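PDB 2AWI: PrgX from Enterococcus faecalis, which acts as the receptor for the peptide sex pheromone cCF10 and probably binds DNA as a repressor in the control of plasmid conjugation. Local coordinates for residues K9-E14 against L54-F59; K94-I99 against I125-F130; K240-F245 against E278-I283. The protein carries 1 engineered substitution. All coordinates share one frame; numbering follows the deposited sequence.

Contact 1: residues K9-E14 against L54-F59; sequences KQIRQE and LGVNFF
I11 meets L54 and V56, and L54 also lies against R12. The contact is wholly apolar, and the four touching residues are buried. One branch of I11 makes both of its closest approaches. Its CG2 is anti to the backbone N and beside the carbonyl carbon (chi1 -53° for CG1), which turns this methyl to L54-F59. I11 CG2 lies 3.6 Å from V56 CG2, and here the two side chains reach toward each other tip to tip. I11 CG2 is also 4.0 Å from L54 CD1, but these two side chains cross at about a right angle.

L54 uses both of its methyls, one for each neighbouring residue of helix 4-14. While CD1 takes I11, CD2 sits over the helix backbone at R12, 3.7 Å from R12 CA. L54 CD2 is also 3.9 Å from R12 CB. The backbones are correspondingly close, with R12 CA and L54 CA 6.5 Å apart.

This is the packing of the first helix of an XRE-type helix-turn-helix domain against the end of helix 44-54 and the link into helix 58-67. The chain leaves helix 44-54 at G55, which has a positive phi of 80°. V56 follows in an extended conformation and turns its side chain to I11. I61 of helix 58-67 touches both I11 and V56, and L22 of helix 19-23 touches L54. I11 also packs on F149 of the second subunit.

The R12 chain bends at chi3 (66°) and carries the guanidinium away from L54-F59. Its NE forms a salt bridge with E36 OE2, and its NH1 donates to Y17 O.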
loop_
_atom_site.group_PDB
_atom_site.type_symbol
_atom_site.label_atom_id
_atom_site.label_comp_id
_atom_site.label_asym_id
_atom_site.label_seq_id
_atom_site.Cartn_x
_atom_site.Cartn_y
_atom_site.Cartn_z
ATOM N N LYS A 9 -18.999 4.008 53.402
ATOM C CA LYS A 9 -18.141 3.591 54.507
ATOM C C LYS A 9 -16.800 3.090 53.974
ATOM O O LYS A 9 -15.739 3.499 54.449
ATOM C CB LYS A 9 -18.829 2.491 55.310
ATOM C CG LYS A 9 -18.050 2.006 56.517
ATOM C CD LYS A 9 -18.880 1.019 57.326
ATOM C CE LYS A 9 -18.176 0.610 58.608
ATOM N NZ LYS A 9 -19.013 -0.309 59.426
ATOM N N GLN A 10 -16.858 2.201 52.984
ATOM C CA GLN A 10 -15.655 1.654 52.368
ATOM C C GLN A 10 -14.740 2.787 51.896
ATOM O O GLN A 10 -13.556 2.823 52.230
ATOM C CB GLN A 10 -16.019 0.780 51.162
ATOM C CG GLN A 10 -14.820 0.435 50.277
ATOM C CD GLN A 10 -15.173 0.267 48.801
ATOM O OE1 GLN A 10 -14.284 0.200 47.946
ATOM N NE2 GLN A 10 -16.464 0.197 48.497
ATOM N N ILE A 11 -15.303 3.706 51.116
ATOM C CA ILE A 11 -14.549 4.828 50.564
ATOM C C ILE A 11 -14.067 5.767 51.661
ATOM O O ILE A 11 -12.892 6.140 51.693
ATOM C CB ILE A 11 -15.406 5.628 49.534
ATOM C CG1 ILE A 11 -15.972 4.672 48.477
ATOM C CG2 ILE A 11 -14.554 6.694 48.847
ATOM C CD1 ILE A 11 -16.887 5.331 47.446
ATOM N N ARG A 12 -14.970 6.143 52.562
ATOM C CA ARG A 12 -14.612 7.026 53.664
ATOM C C ARG A 12 -13.423 6.484 54.472
ATOM O O ARG A 12 -12.487 7.224 54.780
ATOM C CB ARG A 12 -15.813 7.237 54.594
ATOM C CG ARG A 12 -15.458 7.969 55.878
ATOM C CD ARG A 12 -16.658 8.202 56.775
ATOM N NE ARG A 12 -17.231 6.969 57.317
ATOM C CZ ARG A 12 -16.660 6.204 58.246
ATOM N NH1 ARG A 12 -15.478 6.526 58.762
ATOM N NH2 ARG A 12 -17.281 5.111 58.666
ATOM N N GLN A 13 -13.448 5.198 54.804
ATOM C CA GLN A 13 -12.355 4.616 55.580
ATOM C C GLN A 13 -11.083 4.410 54.768
ATOM O O GLN A 13 -9.988 4.465 55.315
ATOM C CB GLN A 13 -12.799 3.300 56.229
ATOM C CG GLN A 13 -13.976 3.491 57.170
ATOM C CD GLN A 13 -14.284 2.261 57.983
ATOM O OE1 GLN A 13 -14.351 1.155 57.451
ATOM N NE2 GLN A 13 -14.488 2.445 59.280
ATOM N N GLU A 14 -11.216 4.171 53.467
ATOM C CA GLU A 14 -10.037 3.999 52.617
ATOM C C GLU A 14 -9.276 5.315 52.497
ATOM O O GLU A 14 -8.055 5.327 52.329
ATOM C CB GLU A 14 -10.443 3.541 51.216
ATOM C CG GLU A 14 -9.335 3.660 50.166
ATOM C CD GLU A 14 -8.123 2.817 50.492
ATOM O OE1 GLU A 14 -8.305 1.737 51.093
ATOM O OE2 GLU A 14 -6.992 3.217 50.137
ATOM N N LEU A 54 -15.951 13.189 49.860
ATOM C CA LEU A 54 -15.000 12.103 49.627
ATOM C C LEU A 54 -14.057 12.388 48.454
ATOM O O LEU A 54 -12.964 11.824 48.385
ATOM C CB LEU A 54 -15.753 10.796 49.359
ATOM C CG LEU A 54 -16.701 10.303 50.461
ATOM C CD1 LEU A 54 -17.566 9.175 49.921
ATOM C CD2 LEU A 54 -15.896 9.841 51.685
ATOM N N GLY A 55 -14.478 13.251 47.526
ATOM C CA GLY A 55 -13.637 13.551 46.380
ATOM C C GLY A 55 -13.717 12.466 45.313
ATOM O O GLY A 55 -12.899 12.435 44.394
ATOM N N VAL A 56 -14.708 11.578 45.433
ATOM C CA VAL A 56 -14.894 10.489 44.481
ATOM C C VAL A 56 -16.144 10.785 43.671
ATOM O O VAL A 56 -17.199 11.068 44.226
ATOM C CB VAL A 56 -15.058 9.129 45.213
ATOM C CG1 VAL A 56 -15.296 8.004 44.204
ATOM C CG2 VAL A 56 -13.825 8.854 46.051
ATOM N N ASN A 57 -16.019 10.713 42.352
ATOM C CA ASN A 57 -17.124 11.003 41.443
ATOM C C ASN A 57 -18.460 10.334 41.788
ATOM O O ASN A 57 -18.544 9.125 42.016
ATOM C CB ASN A 57 -16.688 10.675 40.010
ATOM C CG ASN A 57 -15.501 11.530 39.559
ATOM O OD1 ASN A 57 -15.658 12.696 39.199
ATOM N ND2 ASN A 57 -14.306 10.955 39.602
ATOM N N PHE A 58 -19.498 11.162 41.842
ATOM C CA PHE A 58 -20.864 10.754 42.153
ATOM C C PHE A 58 -21.343 9.521 41.372
ATOM O O PHE A 58 -21.894 8.593 41.962
ATOM C CB PHE A 58 -21.791 11.941 41.899
ATOM C CG PHE A 58 -23.233 11.674 42.206
ATOM C CD1 PHE A 58 -23.651 11.430 43.504
ATOM C CD2 PHE A 58 -24.191 11.716 41.195
ATOM C CE1 PHE A 58 -25.002 11.236 43.798
ATOM C CE2 PHE A 58 -25.545 11.523 41.480
ATOM C CZ PHE A 58 -25.949 11.284 42.784
ATOM N N PHE A 59 -21.140 9.499 40.056
ATOM C CA PHE A 59 -21.578 8.354 39.260
ATOM C C PHE A 59 -20.816 7.081 39.620
ATOM O O PHE A 59 -21.391 5.993 39.649
ATOM C CB PHE A 59 -21.413 8.631 37.758
ATOM C CG PHE A 59 -22.440 9.579 37.179
ATOM C CD1 PHE A 59 -22.349 9.982 35.852
ATOM C CD2 PHE A 59 -23.483 10.077 37.950
ATOM C CE1 PHE A 59 -23.281 10.870 35.303
ATOM C CE2 PHE A 59 -24.418 10.965 37.408
ATOM C CZ PHE A 59 -24.314 11.360 36.087
#

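Contact 2: residues K94-I99 against I125-F130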
loop_
_atom_site.group_PDB
_atom_site.type_symbol
_atom_site.label_atom_id
_atom_site.label_comp_id
_atom_site.label_asym_id
_atom_site.label_seq_id
_atom_site.Cartn_x
_atom_site.Cartn_y
_atom_site.Cartn_z
ATOM N N LYS A 94 -42.349 -19.722 26.993
ATOM C CA LYS A 94 -42.885 -19.424 28.319
ATOM C C LYS A 94 -42.612 -18.007 28.812
ATOM O O LYS A 94 -43.448 -17.408 29.491
ATOM C CB LYS A 94 -42.351 -20.442 29.330
ATOM C CG LYS A 94 -43.220 -20.605 30.565
ATOM C CD LYS A 94 -42.873 -21.889 31.300
ATOM C CE LYS A 94 -43.838 -22.156 32.444
ATOM N NZ LYS A 94 -43.584 -23.478 33.089
ATOM N N ASN A 95 -41.444 -17.472 28.477
ATOM C CA ASN A 95 -41.085 -16.124 28.893
ATOM C C ASN A 95 -41.776 -15.103 28.006
ATOM O O ASN A 95 -42.216 -14.053 28.476
ATOM C CB ASN A 95 -39.572 -15.936 28.820
ATOM C CG ASN A 95 -38.853 -16.580 29.984
ATOM O OD1 ASN A 95 -37.733 -17.070 29.842
ATOM N ND2 ASN A 95 -39.488 -16.571 31.150
ATOM N N PHE A 96 -41.874 -15.425 26.722
ATOM C CA PHE A 96 -42.513 -14.542 25.757
ATOM C C PHE A 96 -43.981 -14.354 26.101
ATOM O O PHE A 96 -44.573 -13.327 25.775
ATOM C CB PHE A 96 -42.388 -15.121 24.349
ATOM C CG PHE A 96 -42.944 -14.232 23.275
ATOM C CD1 PHE A 96 -42.366 -12.994 23.009
ATOM C CD2 PHE A 96 -44.050 -14.633 22.526
ATOM C CE1 PHE A 96 -42.882 -12.165 22.009
ATOM C CE2 PHE A 96 -44.573 -13.819 21.527
ATOM C CZ PHE A 96 -43.991 -12.581 21.265
ATOM N N GLN A 97 -44.569 -15.348 26.759
ATOM C CA GLN A 97 -45.976 -15.275 27.138
ATOM C C GLN A 97 -46.179 -14.333 28.314
ATOM O O GLN A 97 -47.303 -13.939 28.619
ATOM C CB GLN A 97 -46.509 -16.665 27.500
ATOM C CG GLN A 97 -46.466 -17.666 26.356
ATOM C CD GLN A 97 -47.055 -19.015 26.736
ATOM O OE1 GLN A 97 -47.011 -19.967 25.956
ATOM N NE2 GLN A 97 -47.612 -19.100 27.939
ATOM N N ARG A 98 -45.084 -13.977 28.975
ATOM C CA ARG A 98 -45.145 -13.073 30.115
ATOM C C ARG A 98 -44.843 -11.652 29.649
ATOM O O ARG A 98 -45.481 -10.692 30.076
ATOM C CB ARG A 98 -44.125 -13.490 31.181
ATOM C CG ARG A 98 -44.097 -12.570 32.396
ATOM C CD ARG A 98 -42.992 -12.931 33.397
ATOM N NE ARG A 98 -41.643 -12.779 32.847
ATOM C CZ ARG A 98 -40.943 -13.760 32.286
ATOM N NH1 ARG A 98 -41.457 -14.980 32.198
ATOM N NH2 ARG A 98 -39.727 -13.523 31.807
ATOM N N ILE A 99 -43.870 -11.537 28.755
ATOM C CA ILE A 99 -43.443 -10.251 28.224
ATOM C C ILE A 99 -44.429 -9.640 27.233
ATOM O O ILE A 99 -44.805 -8.476 27.368
ATOM C CB ILE A 99 -42.064 -10.378 27.525
ATOM C CG1 ILE A 99 -41.000 -10.819 28.537
ATOM C CG2 ILE A 99 -41.678 -9.055 26.881
ATOM C CD1 ILE A 99 -40.780 -9.844 29.677
ATOM N N ILE A 125 -38.957 -18.725 14.785
ATOM C CA ILE A 125 -40.097 -19.029 15.637
ATOM C C ILE A 125 -41.278 -18.190 15.148
ATOM O O ILE A 125 -41.097 -17.075 14.660
ATOM C CB ILE A 125 -39.802 -18.704 17.121
ATOM C CG1 ILE A 125 -38.611 -19.540 17.602
ATOM C CG2 ILE A 125 -41.027 -19.005 17.979
ATOM C CD1 ILE A 125 -38.325 -19.433 19.091
ATOM N N GLU A 126 -42.482 -18.737 15.269
ATOM C CA GLU A 126 -43.685 -18.041 14.829
ATOM C C GLU A 126 -44.207 -17.048 15.863
ATOM O O GLU A 126 -44.534 -17.426 16.988
ATOM C CB GLU A 126 -44.790 -19.051 14.505
ATOM C CG GLU A 126 -44.529 -19.934 13.292
ATOM C CD GLU A 126 -44.488 -19.152 11.990
ATOM O OE1 GLU A 126 -44.534 -19.785 10.913
ATOM O OE2 GLU A 126 -44.402 -17.906 12.040
ATOM N N VAL A 127 -44.280 -15.780 15.473
ATOM C CA VAL A 127 -44.789 -14.724 16.348
ATOM C C VAL A 127 -45.859 -13.935 15.597
ATOM O O VAL A 127 -45.694 -12.750 15.319
ATOM C CB VAL A 127 -43.666 -13.755 16.800
ATOM C CG1 VAL A 127 -42.887 -14.364 17.969
ATOM C CG2 VAL A 127 -42.730 -13.458 15.628
ATOM N N PRO A 128 -46.981 -14.593 15.271
ATOM C CA PRO A 128 -48.092 -13.969 14.546
ATOM C C PRO A 128 -48.634 -12.704 15.202
ATOM O O PRO A 128 -49.047 -11.775 14.510
ATOM C CB PRO A 128 -49.130 -15.088 14.483
ATOM C CG PRO A 128 -48.884 -15.831 15.762
ATOM C CD PRO A 128 -47.376 -15.919 15.781
ATOM N N THR A 129 -48.628 -12.669 16.531
ATOM C CA THR A 129 -49.127 -11.506 17.256
ATOM C C THR A 129 -48.353 -10.253 16.877
ATOM O O THR A 129 -48.900 -9.152 16.886
ATOM C CB THR A 129 -49.033 -11.697 18.792
ATOM O OG1 THR A 129 -47.678 -11.990 19.161
ATOM C CG2 THR A 129 -49.938 -12.826 19.247
ATOM N N PHE A 130 -47.079 -10.422 16.538
ATOM C CA PHE A 130 -46.236 -9.289 16.164
ATOM C C PHE A 130 -46.858 -8.457 15.050
ATOM O O PHE A 130 -47.252 -7.315 15.273
ATOM C CB PHE A 130 -44.849 -9.769 15.729
ATOM C CG PHE A 130 -43.910 -8.657 15.367
ATOM C CD1 PHE A 130 -43.553 -7.695 16.312
ATOM C CD2 PHE A 130 -43.389 -8.562 14.078
ATOM C CE1 PHE A 130 -42.688 -6.646 15.984
ATOM C CE2 PHE A 130 -42.522 -7.518 13.730
ATOM C CZ PHE A 130 -42.172 -6.556 14.688
#
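In the TPR-like all-helical C-terminal region, F96 of helix 92-102 reaches V127, just before helix 128-142, and T129 near the start of that helix. Helix 107-122 comes between these two helices in the chain, so the contact joins alternate helices of the array. It is a light one. The nearest CA atoms, those of F96 and V127, are 9.7 Å apart, and the F96 ring spans the distance.

The ring is carried outward by the first torsion of F96, which sets CG anti to the backbone N (chi1 -176°). Its far end then does the touching. F96 CZ is 3.9 Å from V127 CG1, and F96 CE2 is 4.0 Å from the same methyl. The methyl approaches the ring obliquely, and the two side chains cross at about a right angle. V127 itself is buried, and it also touches F92, whose ring stacks with that of F96. The two phenylalanines of helix 92-102 thus meet the same valine.

N95 O accepts from R98 N and I99 N within helix 92-102. In the other segment F130 N donates to V127 O, 3.0 Å away. F130 packs on Y113 and I117 of helix 107-122. R98 interacts with helix 74-87, where its NE forms a salt bridge with E78 OE2.

T129 completes the contact. Its hydroxyl oxygen OG1 stands at the ring edge, near the ring plane, 4.3 Å from F96 CZ.

Contact 3: residues K240-F245 against E278-I283; sequences KQIYQF and EELTKI
I242 and I283 share nearly the same first torsion (chi1 -63° and -61°), which sets CG2 of each anti to its own backbone N. L280 takes the other common setting, with its CG anti to the backbone N (chi1 -178°). These choices bring three branched side chains together between the two helices.

I242 is the centre of the contact and meets the other helix with two separate branches. Its CG2 lies 4.0 Å from I283 CG2. The other branch, carried by CG1, ends in CD1, which is 3.8 Å from L280 CD1. I242 therefore spans two residues that sit almost one turn apart on helix 270-286. Both pairs of side chains cross obliquely. L280 leaves its helix to one side of I242, but its CD1 comes round to make the touch. The closest CA atoms, of I242 and L280, are 8.4 Å apart, so the helices meet through side chains and not through their backbones.

All three residues are buried, and no hydrogen bond crosses between the segments. Other helices add to the apolar surroundings. A257 of helix 251-266 and I202 of helix 184-203 touch I242, I261 touches L280, and M203 touches I283.

The two segments run in roughly the same direction, and helix 251-266 comes between their helices in the chain. Such side-by-side packing of every second helix is typical of TPR-like helical arrays, consistent with the family of this region.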
loop_
_atom_site.group_PDB
_atom_site.type_symbol
_atom_site.label_atom_id
_atom_site.label_comp_id
_atom_site.label_asym_id
_atom_site.label_seq_id
_atom_site.Cartn_x
_atom_site.Cartn_y
_atom_site.Cartn_z
ATOM N N LYS A 240 -19.414 6.388 4.639
ATOM C CA LYS A 240 -19.374 7.661 3.938
ATOM C C LYS A 240 -18.505 7.487 2.695
ATOM O O LYS A 240 -18.835 7.987 1.620
ATOM C CB LYS A 240 -18.787 8.741 4.849
ATOM C CG LYS A 240 -18.657 10.114 4.216
ATOM C CD LYS A 240 -17.964 11.075 5.172
ATOM C CE LYS A 240 -17.654 12.408 4.515
ATOM N NZ LYS A 240 -16.911 13.315 5.442
ATOM N N GLN A 241 -17.392 6.773 2.843
ATOM C CA GLN A 241 -16.498 6.528 1.718
ATOM C C GLN A 241 -17.255 5.724 0.661
ATOM O O GLN A 241 -17.081 5.937 -0.536
ATOM C CB GLN A 241 -15.252 5.756 2.172
ATOM C CG GLN A 241 -14.334 6.520 3.126
ATOM C CD GLN A 241 -13.856 7.842 2.555
ATOM O OE1 GLN A 241 -13.326 7.901 1.447
ATOM N NE2 GLN A 241 -14.039 8.914 3.317
ATOM N N ILE A 242 -18.095 4.797 1.110
ATOM C CA ILE A 242 -18.884 3.989 0.190
ATOM C C ILE A 242 -19.936 4.880 -0.476
ATOM O O ILE A 242 -20.215 4.741 -1.662
ATOM C CB ILE A 242 -19.579 2.833 0.927
ATOM C CG1 ILE A 242 -18.525 1.899 1.521
ATOM C CG2 ILE A 242 -20.514 2.085 -0.017
ATOM C CD1 ILE A 242 -17.590 1.284 0.489
ATOM N N TYR A 243 -20.511 5.794 0.300
ATOM C CA TYR A 243 -21.512 6.725 -0.210
ATOM C C TYR A 243 -20.916 7.539 -1.358
ATOM O O TYR A 243 -21.553 7.717 -2.395
ATOM C CB TYR A 243 -21.963 7.679 0.899
ATOM C CG TYR A 243 -22.842 8.819 0.419
ATOM C CD1 TYR A 243 -24.200 8.624 0.176
ATOM C CD2 TYR A 243 -22.312 10.092 0.195
ATOM C CE1 TYR A 243 -25.012 9.666 -0.279
ATOM C CE2 TYR A 243 -23.119 11.142 -0.262
ATOM C CZ TYR A 243 -24.468 10.918 -0.497
ATOM O OH TYR A 243 -25.276 11.934 -0.961
ATOM N N GLN A 244 -19.694 8.030 -1.158
ATOM C CA GLN A 244 -18.997 8.833 -2.158
ATOM C C GLN A 244 -18.685 8.033 -3.419
ATOM O O GLN A 244 -18.684 8.577 -4.520
ATOM C CB GLN A 244 -17.695 9.390 -1.575
ATOM C CG GLN A 244 -17.889 10.279 -0.355
ATOM C CD GLN A 244 -16.574 10.725 0.273
ATOM O OE1 GLN A 244 -16.564 11.438 1.278
ATOM N NE2 GLN A 244 -15.459 10.305 -0.318
ATOM N N PHE A 245 -18.413 6.744 -3.253
ATOM C CA PHE A 245 -18.111 5.886 -4.385
ATOM C C PHE A 245 -19.395 5.655 -5.175
ATOM O O PHE A 245 -19.417 5.753 -6.409
ATOM C CB PHE A 245 -17.560 4.542 -3.900
ATOM C CG PHE A 245 -17.182 3.600 -5.013
ATOM C CD1 PHE A 245 -16.099 3.878 -5.847
ATOM C CD2 PHE A 245 -17.910 2.435 -5.227
ATOM C CE1 PHE A 245 -15.746 3.008 -6.879
ATOM C CE2 PHE A 245 -17.569 1.556 -6.254
ATOM C CZ PHE A 245 -16.483 1.842 -7.084
ATOM N N GLU A 278 -17.990 -8.525 4.354
ATOM C CA GLU A 278 -19.189 -9.070 3.733
ATOM C C GLU A 278 -19.953 -7.929 3.073
ATOM O O GLU A 278 -20.400 -8.046 1.928
ATOM C CB GLU A 278 -20.067 -9.752 4.784
ATOM C CG GLU A 278 -19.342 -10.849 5.555
ATOM C CD GLU A 278 -20.201 -11.488 6.628
ATOM O OE1 GLU A 278 -20.777 -10.747 7.453
ATOM O OE2 GLU A 278 -20.288 -12.734 6.651
ATOM N N GLU A 279 -20.080 -6.820 3.799
ATOM C CA GLU A 279 -20.784 -5.649 3.292
ATOM C C GLU A 279 -20.196 -5.183 1.972
ATOM O O GLU A 279 -20.895 -5.112 0.966
ATOM C CB GLU A 279 -20.732 -4.499 4.314
ATOM C CG GLU A 279 -22.033 -4.293 5.087
ATOM C CD GLU A 279 -21.881 -3.401 6.317
ATOM O OE1 GLU A 279 -21.354 -2.276 6.191
ATOM O OE2 GLU A 279 -22.304 -3.825 7.414
ATOM N N LEU A 280 -18.906 -4.875 1.977
ATOM C CA LEU A 280 -18.226 -4.398 0.777
ATOM C C LEU A 280 -18.274 -5.394 -0.383
ATOM O O LEU A 280 -18.226 -4.999 -1.547
ATOM C CB LEU A 280 -16.770 -4.052 1.100
ATOM C CG LEU A 280 -15.937 -3.493 -0.058
ATOM C CD1 LEU A 280 -16.532 -2.173 -0.527
ATOM C CD2 LEU A 280 -14.500 -3.303 0.386
ATOM N N THR A 281 -18.366 -6.681 -0.066
ATOM C CA THR A 281 -18.423 -7.710 -1.098
ATOM C C THR A 281 -19.753 -7.630 -1.841
ATOM O O THR A 281 -19.809 -7.784 -3.064
ATOM C CB THR A 281 -18.276 -9.127 -0.493
ATOM O OG1 THR A 281 -16.990 -9.254 0.124
ATOM C CG2 THR A 281 -18.408 -10.188 -1.574
ATOM N N LYS A 282 -20.823 -7.380 -1.096
ATOM C CA LYS A 282 -22.149 -7.279 -1.687
ATOM C C LYS A 282 -22.305 -5.943 -2.401
ATOM O O LYS A 282 -22.888 -5.871 -3.484
ATOM C CB LYS A 282 -23.214 -7.449 -0.605
ATOM C CG LYS A 282 -23.115 -8.789 0.116
ATOM C CD LYS A 282 -24.183 -8.954 1.185
ATOM C CE LYS A 282 -24.037 -10.297 1.898
ATOM N NZ LYS A 282 -25.121 -10.551 2.896
ATOM N N ILE A 283 -21.774 -4.887 -1.799
ATOM C CA ILE A 283 -21.847 -3.566 -2.401
ATOM C C ILE A 283 -21.175 -3.639 -3.769
ATOM O O ILE A 283 -21.761 -3.264 -4.784
ATOM C CB ILE A 283 -21.095 -2.511 -1.556
ATOM C CG1 ILE A 283 -21.719 -2.393 -0.162
ATOM C CG2 ILE A 283 -21.133 -1.163 -2.259
ATOM C CD1 ILE A 283 -23.087 -1.742 -0.148
#

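The three contacts follow one another along the chain, with none enclosing or crossing another. Contact 1 comes first. It closes a loop of 39 residues, more than half of them helical, and ties the first helix of the helix-turn-helix region to the link before helix 58-67. Contact 2 closes a shorter loop of 25 residues around helix 107-122 and joins helix 92-102 to the start of helix 128-142. Contact 3 closes 32 residues around helix 251-266 and joins helix 230-248 to helix 270-286. Contacts 2 and 3 belong to the same TPR-like region, with centres 36 Å apart. Contacts 1 and 3 lie on opposite sides of the chain's centre. No two contacts touch.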